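Local atomic coordinates of N-acetylneuraminic acid outer membrane channel protein NanC (Escherichia coli, PDB entry 2WJR), a protein that forms a monomeric beta-barrel channel in the outer membrane that lets the sialic acid N-acetylneuraminic acid enter the bacterium. Residues Val89-Asp94 / Phe101-Arg106; Val126-Gly131 / Ala144-Leu149; Glu167-Leu172 / Tyr183-Tyr188. The protein carries 1 engineered substitution. One frame throughout, in Å; residues are numbered along the deposited sequence.

Contact 1 of 3, residues Val89-Asp94 / Phe101-Arg106; sequences VKLSWD and FGIRYR. With OCT (N-octane), chain E.
V89, L91 and W93 pair with Y105, I103 and F101 through their backbones, and each couple exchanges two hydrogen bonds. Six such bonds hold the segments together, their axes antiparallel and 4.6 Å apart. The separation is smallest where the N of W93 lies 2.8 Å from O of F101, a value matched at L91, and largest where the N of Y105 stands 3.2 Å from O of V89. K90 with R104 and S92 with G102 are the non-hydrogen-bonded pairs in between; there CA-H...O contacts fill in, as where CA of G102 comes to 3.2 Å from O of L91.

Apolar packing occupies the face bearing L91, W93, F101 and I103. The rings of W93 and F101 lie side by side and point the same way, with CE3 of W93 3.7 Å from CD2 of F101 and the planes turned by 32°. CB of L91 touches CG2 of I103. That same methyl is 3.9 Å from C7 of n-octane, whose C5 also lies close to the carbonyl oxygen of G102.

The other face is polar. K90 and R104 cross obliquely, CB of K90 being 4.0 Å from CG of R104. Their charged ends do not meet: K90 NZ and R104 NH1 are 5.9 Å apart. A bend at chi3 (67°) turns NE of R104 off the line of its chain, and its NH2 has an acid partner, D130, on the next strand. K90 runs out extended past G102, where a CB would crowd its CE, and its NZ forms a salt bridge with a bound buffer molecule, probably from the crystallisation liquor.

An apolar face toward a bound alkane and a polar face turned the other way are characteristic of a transmembrane beta-hairpin in an outer-membrane barrel.

Contact 2 of 3, residues Val126-Gly131 / Ala144-Leu149; sequences VHRWDG and AWQTTL. With OCT (N-octane), chain E.
W145 and G131 border the same end of the n-octane. Its C1 sits over one face of the indole, toward the rim, 3.7 Å from CZ3 of W145, while the absence of a side chain on G131 leaves the place where a CB would clash with C2 of the alkane.

Q146 turns to the opposite face of the sheet. With CG anti to the backbone N (chi1 -177°) and the chain extended beyond it, the amide reaches D130, and NE2 of Q146 donates to OD1 of D130 at 2.8 Å. The carboxylate is met from above, 61° out of its plane, although OD1 lies in the plane of the amide.

T147 returns to the octane side, its CG2 3.8 Å from C1 of the alkane; its backbone pairs with G131 through two hydrogen bonds, and its OG1 bonds to N168.

T148 gives the tightest polar contact, OG1 donating to OD1 of D130 over 2.5 Å, on the anti side but lifted out of the carboxylate plane. R128 approaches on the syn side and grips the carboxylate side-on, NE standing 2.8 Å from OD2 of D130 and NH2 bonding to OD1. OD1 thus accepts three donors, an environment likely to favour the ionised, buried carboxylate. The methyl of T148 covers one face of the guanidinium, its CG2 3.5 Å from NE of R128.

L149 completes the walk as the partner of W129, whose N donates to O of L149 at 2.8 Å in an almost straight bond (174°).

In the barrel wall, strand 126-136 borders strand 99-110, whose R104 makes a salt bridge to OD2 of D130, and strand 141-152 borders strand 164-174, where L149 touches W164 and T166 and the W145 indole stacks on F170.

Contact 3 of 3, residues Glu167-Leu172 / Tyr183-Tyr188; sequences ENAFVL and YIEYDY
F170 and Y186 form the apolar centre, lying side by side with CD1 of F170 3.9 Å from CD2 of Y186, at the edge of the tyrosine ring. On the same face, CB of L172 packs against CG1 of I184 at 4.0 Å. Six backbone hydrogen bonds join 167-172 to 183-188.

On the other face V171 sets CG1 3.8 Å from CD2 of Y183 and CG2 at the same distance from CD of E185, whose extended chain runs on toward A169. CB of A169 lies only 3.1 Å from OD1 of D187. OE1 of E185 and OD1 of D187 are 2.5 Å apart, and R207 makes salt bridges to both acids; OD2 of D187 also bonds to OG of S205. An alanine at E185 would probably leave R207 with only D187 of this pair, and V171 CG2 without the contacts of CG and CD.

At the end of the pairing a water accepts from ND2 of N168, whose OD1 is taken by T147 and W145, and donates to O of Y188. This chemistry implies a two-sided barrel wall: mainly aromatic and aliphatic groups where F170 touches an octane, and on the other face a buried pair of acids sharing R207.

Overall arrangement
The three contacts are successive hairpins of one barrel wall, and the chain completes each before opening the next. Contacts 1 and 2 have centres about 10 Å apart and touch directly: N of R106 is 2.7 Å from O of R128, a probable hydrogen bond, and OH of Y105 reaches ND1 of H127. One n-octane lies across both and touches each. Contacts 2 and 3, about 13 Å apart between centres, meet where N of T148 lies 2.8 Å from O of E167, again a probable hydrogen bond. Contacts 1 and 3 do not touch; their centres are about 19 Å apart, with contact 2 bridging them.

Contact 1 of 3, residues Val89-Asp94 / Phe101-Arg106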
loop_
_atom_site.group_PDB
_atom_site.type_symbol
_atom_site.label_atom_id
_atom_site.label_comp_id
_atom_site.label_asym_id
_atom_site.label_seq_id
_atom_site.Cartn_x
_atom_site.Cartn_y
_atom_site.Cartn_z
ATOM N N VAL A 89 8.752 6.918 8.032
ATOM C CA VAL A 89 9.633 7.812 7.288
ATOM C C VAL A 89 9.911 7.221 5.927
ATOM O O VAL A 89 10.314 6.048 5.812
ATOM C CB VAL A 89 10.953 8.100 8.015
ATOM C CG1 VAL A 89 11.839 9.067 7.151
ATOM C CG2 VAL A 89 10.678 8.694 9.383
ATOM N N LYS A 90 9.723 8.038 4.890
ATOM C CA LYS A 90 10.001 7.638 3.527
ATOM C C LYS A 90 11.166 8.469 2.991
ATOM O O LYS A 90 11.181 9.689 3.144
ATOM C CB LYS A 90 8.785 7.804 2.618
ATOM C CG LYS A 90 9.018 7.280 1.188
ATOM C CD LYS A 90 7.774 7.348 0.324
ATOM C CE LYS A 90 8.080 6.865 -1.066
ATOM N NZ LYS A 90 6.836 6.765 -1.885
ATOM N N LEU A 91 12.123 7.802 2.371
ATOM C CA LEU A 91 13.214 8.476 1.671
ATOM C C LEU A 91 13.034 8.273 0.180
ATOM O O LEU A 91 12.865 7.152 -0.268
ATOM C CB LEU A 91 14.541 7.900 2.149
ATOM C CG LEU A 91 15.815 8.424 1.508
ATOM C CD1 LEU A 91 16.047 9.892 1.936
ATOM C CD2 LEU A 91 16.947 7.498 1.969
ATOM N N SER A 92 13.121 9.361 -0.590
ATOM C CA SER A 92 12.879 9.348 -2.003
ATOM C C SER A 92 14.062 9.969 -2.758
ATOM O O SER A 92 14.597 10.991 -2.340
ATOM C CB SER A 92 11.621 10.159 -2.257
ATOM O OG SER A 92 11.344 10.243 -3.617
ATOM N N TRP A 93 14.483 9.315 -3.834
ATOM C CA TRP A 93 15.563 9.816 -4.671
ATOM C C TRP A 93 15.170 9.822 -6.148
ATOM O O TRP A 93 14.965 8.777 -6.730
ATOM C CB TRP A 93 16.794 8.955 -4.451
ATOM C CG TRP A 93 17.970 9.339 -5.267
ATOM C CD1 TRP A 93 18.373 10.613 -5.599
ATOM C CD2 TRP A 93 18.950 8.455 -5.811
ATOM N NE1 TRP A 93 19.536 10.559 -6.337
ATOM C CE2 TRP A 93 19.905 9.250 -6.482
ATOM C CE3 TRP A 93 19.107 7.062 -5.809
ATOM C CZ2 TRP A 93 20.998 8.699 -7.145
ATOM C CZ3 TRP A 93 20.196 6.520 -6.463
ATOM C CH2 TRP A 93 21.130 7.340 -7.115
ATOM N N ASP A 94 15.061 11.007 -6.751
ATOM C CA ASP A 94 14.933 11.096 -8.205
ATOM C C ASP A 94 16.305 10.967 -8.834
ATOM O O ASP A 94 16.979 11.973 -9.080
ATOM C CB ASP A 94 14.290 12.425 -8.639
ATOM C CG ASP A 94 12.832 12.530 -8.230
ATOM O OD1 ASP A 94 12.079 11.540 -8.352
ATOM O OD2 ASP A 94 12.439 13.615 -7.787
ATOM N N PHE A 101 13.579 6.246 -6.928
ATOM C CA PHE A 101 13.712 5.167 -5.950
ATOM C C PHE A 101 13.170 5.655 -4.637
ATOM O O PHE A 101 13.245 6.857 -4.313
ATOM C CB PHE A 101 15.151 4.778 -5.757
ATOM C CG PHE A 101 15.802 4.233 -6.991
ATOM C CD1 PHE A 101 15.526 2.970 -7.435
ATOM C CD2 PHE A 101 16.711 4.998 -7.690
ATOM C CE1 PHE A 101 16.129 2.472 -8.559
ATOM C CE2 PHE A 101 17.311 4.499 -8.823
ATOM C CZ PHE A 101 17.024 3.255 -9.254
ATOM N N GLY A 102 12.620 4.730 -3.858
ATOM C CA GLY A 102 11.988 5.087 -2.613
ATOM C C GLY A 102 12.118 3.954 -1.620
ATOM O O GLY A 102 12.139 2.799 -2.014
ATOM N N ILE A 103 12.263 4.306 -0.356
ATOM C CA ILE A 103 12.238 3.307 0.732
ATOM C C ILE A 103 11.494 3.885 1.926
ATOM O O ILE A 103 11.674 5.037 2.282
ATOM C CB ILE A 103 13.674 2.844 1.110
ATOM C CG1 ILE A 103 13.668 1.690 2.142
ATOM C CG2 ILE A 103 14.533 4.027 1.607
ATOM C CD1 ILE A 103 13.646 0.299 1.541
ATOM N N ARG A 104 10.676 3.057 2.576
ATOM C CA ARG A 104 9.901 3.489 3.705
ATOM C C ARG A 104 9.926 2.428 4.796
ATOM O O ARG A 104 9.870 1.232 4.518
ATOM C CB ARG A 104 8.468 3.750 3.310
ATOM C CG ARG A 104 7.605 4.394 4.388
ATOM C CD ARG A 104 6.221 4.606 3.865
ATOM N NE ARG A 104 5.515 3.353 3.610
ATOM C CZ ARG A 104 4.362 3.253 2.963
ATOM N NH1 ARG A 104 3.748 4.346 2.498
ATOM N NH2 ARG A 104 3.814 2.064 2.771
ATOM N N TYR A 105 10.059 2.903 6.019
ATOM C CA TYR A 105 9.783 2.093 7.183
ATOM C C TYR A 105 8.589 2.680 7.909
ATOM O O TYR A 105 8.550 3.894 8.213
ATOM C CB TYR A 105 10.981 2.031 8.135
ATOM C CG TYR A 105 10.534 1.464 9.460
ATOM C CD1 TYR A 105 10.356 0.086 9.617
ATOM C CD2 TYR A 105 10.223 2.298 10.528
ATOM C CE1 TYR A 105 9.919 -0.451 10.826
ATOM C CE2 TYR A 105 9.773 1.772 11.738
ATOM C CZ TYR A 105 9.623 0.398 11.874
ATOM O OH TYR A 105 9.176 -0.103 13.074
ATOM N N ARG A 106 7.618 1.813 8.205
ATOM C CA ARG A 106 6.401 2.187 8.914
ATOM C C ARG A 106 6.150 1.199 10.060
ATOM O O ARG A 106 6.328 -0.017 9.877
ATOM C CB ARG A 106 5.215 2.143 7.960
ATOM C CG ARG A 106 3.871 2.664 8.535
ATOM C CD ARG A 106 2.863 2.692 7.401
ATOM N NE ARG A 106 2.041 1.477 7.347
ATOM C CZ ARG A 106 1.469 0.970 6.261
ATOM N NH1 ARG A 106 1.632 1.531 5.061
ATOM N NH2 ARG A 106 0.721 -0.115 6.376
HETATM C C1 OCT E . 12.261 -1.915 -5.280
HETATM C C2 OCT E . 13.376 -1.692 -4.247
HETATM C C3 OCT E . 14.078 -0.345 -4.471
HETATM C C4 OCT E . 15.053 0.014 -3.332
HETATM C C5 OCT E . 14.979 1.505 -2.987
HETATM C C6 OCT E . 16.344 2.125 -2.603
HETATM C C7 OCT E . 16.172 3.498 -1.901
HETATM C C8 OCT E . 17.460 4.346 -1.837
#

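Contact 2 of 3, residues Val126-Gly131 / Ala144-Leu149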
loop_
_atom_site.group_PDB
_atom_site.type_symbol
_atom_site.label_atom_id
_atom_site.label_comp_id
_atom_site.label_asym_id
_atom_site.label_seq_id
_atom_site.Cartn_x
_atom_site.Cartn_y
_atom_site.Cartn_z
ATOM N N VAL A 126 2.976 -4.131 13.922
ATOM C CA VAL A 126 3.683 -4.617 12.773
ATOM C C VAL A 126 4.813 -3.672 12.336
ATOM O O VAL A 126 4.649 -2.451 12.342
ATOM C CB VAL A 126 2.718 -4.811 11.606
ATOM C CG1 VAL A 126 3.516 -5.029 10.304
ATOM C CG2 VAL A 126 1.755 -5.986 11.875
ATOM N N HIS A 127 5.950 -4.256 11.977
ATOM C CA HIS A 127 7.070 -3.524 11.369
ATOM C C HIS A 127 6.972 -3.711 9.886
ATOM O O HIS A 127 6.977 -4.844 9.419
ATOM C CB HIS A 127 8.403 -4.100 11.813
ATOM C CG HIS A 127 8.682 -3.964 13.274
ATOM N ND1 HIS A 127 8.967 -2.755 13.871
ATOM C CD2 HIS A 127 8.753 -4.896 14.257
ATOM C CE1 HIS A 127 9.172 -2.939 15.161
ATOM N NE2 HIS A 127 9.054 -4.231 15.421
ATOM N N ARG A 128 6.894 -2.620 9.121
ATOM C CA ARG A 128 6.676 -2.719 7.688
ATOM C C ARG A 128 7.684 -1.875 6.873
ATOM O O ARG A 128 7.913 -0.698 7.162
ATOM C CB ARG A 128 5.242 -2.323 7.323
ATOM C CG ARG A 128 5.007 -2.301 5.828
ATOM C CD ARG A 128 3.613 -1.912 5.463
ATOM N NE ARG A 128 3.485 -1.784 4.003
ATOM C CZ ARG A 128 2.443 -2.165 3.261
ATOM N NH1 ARG A 128 1.367 -2.737 3.807
ATOM N NH2 ARG A 128 2.499 -1.987 1.945
ATOM N N TRP A 129 8.274 -2.525 5.870
ATOM C CA TRP A 129 9.196 -1.889 4.939
ATOM C C TRP A 129 8.598 -1.941 3.535
ATOM O O TRP A 129 8.067 -2.981 3.103
ATOM C CB TRP A 129 10.530 -2.634 4.932
ATOM C CG TRP A 129 11.378 -2.400 6.114
ATOM C CD1 TRP A 129 11.444 -3.144 7.269
ATOM C CD2 TRP A 129 12.313 -1.327 6.269
ATOM N NE1 TRP A 129 12.362 -2.575 8.132
ATOM C CE2 TRP A 129 12.906 -1.464 7.533
ATOM C CE3 TRP A 129 12.694 -0.249 5.455
ATOM C CZ2 TRP A 129 13.876 -0.563 8.001
ATOM C CZ3 TRP A 129 13.650 0.640 5.919
ATOM C CH2 TRP A 129 14.238 0.469 7.177
ATOM N N ASP A 130 8.698 -0.822 2.809
ATOM C CA ASP A 130 8.354 -0.790 1.406
ATOM C C ASP A 130 9.522 -0.197 0.619
ATOM O O ASP A 130 10.131 0.772 1.053
ATOM C CB ASP A 130 7.102 0.055 1.168
ATOM C CG ASP A 130 5.839 -0.589 1.719
ATOM O OD1 ASP A 130 5.186 -1.366 0.989
ATOM O OD2 ASP A 130 5.479 -0.250 2.869
ATOM N N GLY A 131 9.818 -0.813 -0.507
ATOM C CA GLY A 131 10.775 -0.311 -1.493
ATOM C C GLY A 131 10.007 0.055 -2.752
ATOM O O GLY A 131 9.027 -0.605 -3.109
ATOM N N ALA A 144 6.041 0.828 -12.516
ATOM C CA ALA A 144 6.367 1.018 -11.110
ATOM C C ALA A 144 6.306 -0.302 -10.381
ATOM O O ALA A 144 5.369 -1.083 -10.584
ATOM C CB ALA A 144 5.408 2.042 -10.454
ATOM N N TRP A 145 7.293 -0.536 -9.522
ATOM C CA TRP A 145 7.323 -1.733 -8.674
ATOM C C TRP A 145 7.447 -1.308 -7.214
ATOM O O TRP A 145 8.308 -0.497 -6.860
ATOM C CB TRP A 145 8.465 -2.649 -9.114
ATOM C CG TRP A 145 8.790 -3.808 -8.190
ATOM C CD1 TRP A 145 7.908 -4.606 -7.512
ATOM C CD2 TRP A 145 10.092 -4.315 -7.895
ATOM N NE1 TRP A 145 8.581 -5.567 -6.804
ATOM C CE2 TRP A 145 9.925 -5.418 -7.025
ATOM C CE3 TRP A 145 11.384 -3.949 -8.283
ATOM C CZ2 TRP A 145 11.006 -6.139 -6.523
ATOM C CZ3 TRP A 145 12.454 -4.667 -7.787
ATOM C CH2 TRP A 145 12.263 -5.749 -6.917
ATOM N N GLN A 146 6.583 -1.876 -6.369
ATOM C CA GLN A 146 6.636 -1.686 -4.943
ATOM C C GLN A 146 6.837 -3.053 -4.293
ATOM O O GLN A 146 6.059 -3.965 -4.516
ATOM C CB GLN A 146 5.334 -1.055 -4.447
ATOM C CG GLN A 146 5.339 -0.751 -2.953
ATOM C CD GLN A 146 4.048 -0.111 -2.466
ATOM O OE1 GLN A 146 3.241 0.381 -3.261
ATOM N NE2 GLN A 146 3.850 -0.110 -1.170
ATOM N N THR A 147 7.884 -3.178 -3.500
ATOM C CA THR A 147 8.158 -4.406 -2.769
ATOM C C THR A 147 7.963 -4.154 -1.269
ATOM O O THR A 147 8.244 -3.069 -0.748
ATOM C CB THR A 147 9.574 -5.004 -3.173
ATOM O OG1 THR A 147 9.700 -6.344 -2.665
ATOM C CG2 THR A 147 10.714 -4.142 -2.679
ATOM N N THR A 148 7.418 -5.147 -0.562
ATOM C CA THR A 148 7.017 -4.946 0.807
ATOM C C THR A 148 7.395 -6.160 1.654
ATOM O O THR A 148 7.263 -7.290 1.205
ATOM C CB THR A 148 5.501 -4.762 0.913
ATOM O OG1 THR A 148 5.077 -3.715 0.029
ATOM C CG2 THR A 148 5.071 -4.481 2.353
ATOM N N LEU A 149 7.898 -5.884 2.838
ATOM C CA LEU A 149 8.208 -6.919 3.856
ATOM C C LEU A 149 7.593 -6.433 5.164
ATOM O O LEU A 149 7.873 -5.310 5.620
ATOM C CB LEU A 149 9.714 -7.098 3.995
ATOM C CG LEU A 149 10.215 -7.971 5.158
ATOM C CD1 LEU A 149 9.626 -9.362 5.017
ATOM C CD2 LEU A 149 11.775 -8.018 5.186
HETATM C C1 OCT E . 12.261 -1.915 -5.280
HETATM C C2 OCT E . 13.376 -1.692 -4.247
HETATM C C3 OCT E . 14.078 -0.345 -4.471
HETATM C C4 OCT E . 15.053 0.014 -3.332
HETATM C C5 OCT E . 14.979 1.505 -2.987
HETATM C C6 OCT E . 16.344 2.125 -2.603
HETATM C C7 OCT E . 16.172 3.498 -1.901
HETATM C C8 OCT E . 17.460 4.346 -1.837
#

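Contact 3 of 3, residues Glu167-Leu172 / Tyr183-Tyr188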
loop_
_atom_site.group_PDB
_atom_site.type_symbol
_atom_site.label_atom_id
_atom_site.label_comp_id
_atom_site.label_asym_id
_atom_site.label_seq_id
_atom_site.Cartn_x
_atom_site.Cartn_y
_atom_site.Cartn_z
ATOM N N GLU A 167 4.781 -8.551 -0.074
ATOM C CA GLU A 167 3.926 -8.223 -1.193
ATOM C C GLU A 167 4.823 -7.649 -2.281
ATOM O O GLU A 167 5.838 -7.002 -1.999
ATOM C CB GLU A 167 2.841 -7.203 -0.826
ATOM C CG GLU A 167 1.956 -7.573 0.378
ATOM C CD GLU A 167 0.834 -6.562 0.623
ATOM O OE1 GLU A 167 0.656 -5.632 -0.207
ATOM O OE2 GLU A 167 0.127 -6.697 1.649
ATOM N N ASN A 168 4.439 -7.902 -3.516
ATOM C CA ASN A 168 5.072 -7.286 -4.655
ATOM C C ASN A 168 4.004 -6.815 -5.605
ATOM O O ASN A 168 3.172 -7.608 -6.065
ATOM C CB ASN A 168 6.033 -8.259 -5.329
ATOM C CG ASN A 168 7.342 -8.387 -4.581
ATOM O OD1 ASN A 168 8.215 -7.519 -4.685
ATOM N ND2 ASN A 168 7.476 -9.465 -3.781
ATOM N N ALA A 169 4.022 -5.504 -5.879
ATOM C CA ALA A 169 3.048 -4.854 -6.749
ATOM C C ALA A 169 3.770 -4.320 -7.998
ATOM O O ALA A 169 4.789 -3.642 -7.883
ATOM C CB ALA A 169 2.326 -3.710 -5.992
ATOM N N PHE A 170 3.233 -4.648 -9.167
ATOM C CA PHE A 170 3.782 -4.235 -10.459
ATOM C C PHE A 170 2.691 -3.485 -11.199
ATOM O O PHE A 170 1.612 -4.029 -11.442
ATOM C CB PHE A 170 4.246 -5.447 -11.279
ATOM C CG PHE A 170 5.191 -6.334 -10.544
ATOM C CD1 PHE A 170 4.725 -7.391 -9.779
ATOM C CD2 PHE A 170 6.555 -6.105 -10.592
ATOM C CE1 PHE A 170 5.609 -8.201 -9.083
ATOM C CE2 PHE A 170 7.430 -6.918 -9.912
ATOM C CZ PHE A 170 6.946 -7.971 -9.156
ATOM N N VAL A 171 2.982 -2.241 -11.568
ATOM C CA VAL A 171 1.975 -1.356 -12.131
ATOM C C VAL A 171 2.494 -0.850 -13.477
ATOM O O VAL A 171 3.638 -0.406 -13.575
ATOM C CB VAL A 171 1.670 -0.152 -11.220
ATOM C CG1 VAL A 171 0.564 0.734 -11.864
ATOM C CG2 VAL A 171 1.259 -0.579 -9.789
ATOM N N LEU A 172 1.667 -0.975 -14.514
ATOM C CA LEU A 172 1.956 -0.358 -15.812
ATOM C C LEU A 172 0.929 0.732 -16.015
ATOM O O LEU A 172 -0.273 0.458 -16.101
ATOM C CB LEU A 172 1.881 -1.371 -16.960
ATOM C CG LEU A 172 2.217 -0.826 -18.363
ATOM C CD1 LEU A 172 3.660 -0.359 -18.444
ATOM C CD2 LEU A 172 1.946 -1.878 -19.447
ATOM N N TYR A 183 -4.294 2.313 -15.778
ATOM C CA TYR A 183 -3.215 1.385 -15.446
ATOM C C TYR A 183 -3.704 -0.027 -15.208
ATOM O O TYR A 183 -4.873 -0.261 -14.901
ATOM C CB TYR A 183 -2.434 1.865 -14.218
ATOM C CG TYR A 183 -3.215 1.953 -12.938
ATOM C CD1 TYR A 183 -3.882 3.125 -12.584
ATOM C CD2 TYR A 183 -3.261 0.882 -12.047
ATOM C CE1 TYR A 183 -4.591 3.215 -11.383
ATOM C CE2 TYR A 183 -3.954 0.966 -10.849
ATOM C CZ TYR A 183 -4.613 2.130 -10.515
ATOM O OH TYR A 183 -5.305 2.229 -9.333
ATOM N N ILE A 184 -2.790 -0.963 -15.374
ATOM C CA ILE A 184 -3.031 -2.345 -14.981
ATOM C C ILE A 184 -1.969 -2.730 -13.969
ATOM O O ILE A 184 -0.899 -2.133 -13.931
ATOM C CB ILE A 184 -3.019 -3.297 -16.190
ATOM C CG1 ILE A 184 -1.677 -3.271 -16.901
ATOM C CG2 ILE A 184 -4.143 -2.915 -17.124
ATOM C CD1 ILE A 184 -1.549 -4.334 -17.976
ATOM N N GLU A 185 -2.277 -3.725 -13.157
ATOM C CA GLU A 185 -1.439 -4.059 -12.025
ATOM C C GLU A 185 -1.542 -5.535 -11.715
ATOM O O GLU A 185 -2.623 -6.110 -11.752
ATOM C CB GLU A 185 -1.858 -3.213 -10.811
ATOM C CG GLU A 185 -1.201 -3.581 -9.491
ATOM C CD GLU A 185 -1.619 -2.680 -8.342
ATOM O OE1 GLU A 185 -1.232 -2.962 -7.180
ATOM O OE2 GLU A 185 -2.319 -1.690 -8.600
ATOM N N TYR A 186 -0.400 -6.142 -11.433
ATOM C CA TYR A 186 -0.360 -7.485 -10.893
ATOM C C TYR A 186 0.357 -7.435 -9.540
ATOM O O TYR A 186 1.435 -6.843 -9.419
ATOM C CB TYR A 186 0.343 -8.467 -11.851
ATOM C CG TYR A 186 0.702 -9.755 -11.134
ATOM C CD1 TYR A 186 -0.256 -10.744 -10.921
ATOM C CD2 TYR A 186 1.981 -9.959 -10.619
ATOM C CE1 TYR A 186 0.051 -11.905 -10.222
ATOM C CE2 TYR A 186 2.295 -11.113 -9.920
ATOM C CZ TYR A 186 1.325 -12.082 -9.729
ATOM O OH TYR A 186 1.644 -13.226 -9.029
ATOM N N ASP A 187 -0.251 -8.041 -8.522
ATOM C CA ASP A 187 0.410 -8.192 -7.233
ATOM C C ASP A 187 0.470 -9.662 -6.861
ATOM O O ASP A 187 -0.437 -10.441 -7.193
ATOM C CB ASP A 187 -0.325 -7.442 -6.120
ATOM C CG ASP A 187 -0.934 -6.171 -6.594
ATOM O OD1 ASP A 187 -0.174 -5.227 -6.881
ATOM O OD2 ASP A 187 -2.177 -6.117 -6.701
ATOM N N TYR A 188 1.561 -10.025 -6.205
ATOM C CA TYR A 188 1.642 -11.286 -5.500
ATOM C C TYR A 188 1.720 -10.973 -4.008
ATOM O O TYR A 188 2.675 -10.317 -3.524
ATOM C CB TYR A 188 2.829 -12.119 -5.961
ATOM C CG TYR A 188 2.837 -13.447 -5.230
ATOM C CD1 TYR A 188 3.865 -13.777 -4.358
ATOM C CD2 TYR A 188 1.764 -14.329 -5.362
ATOM C CE1 TYR A 188 3.861 -14.984 -3.666
ATOM C CE2 TYR A 188 1.741 -15.533 -4.672
ATOM C CZ TYR A 188 2.791 -15.846 -3.819
ATOM O OH TYR A 188 2.764 -17.028 -3.124
HETATM O O HOH W 1 5.212 -11.096 -2.702
#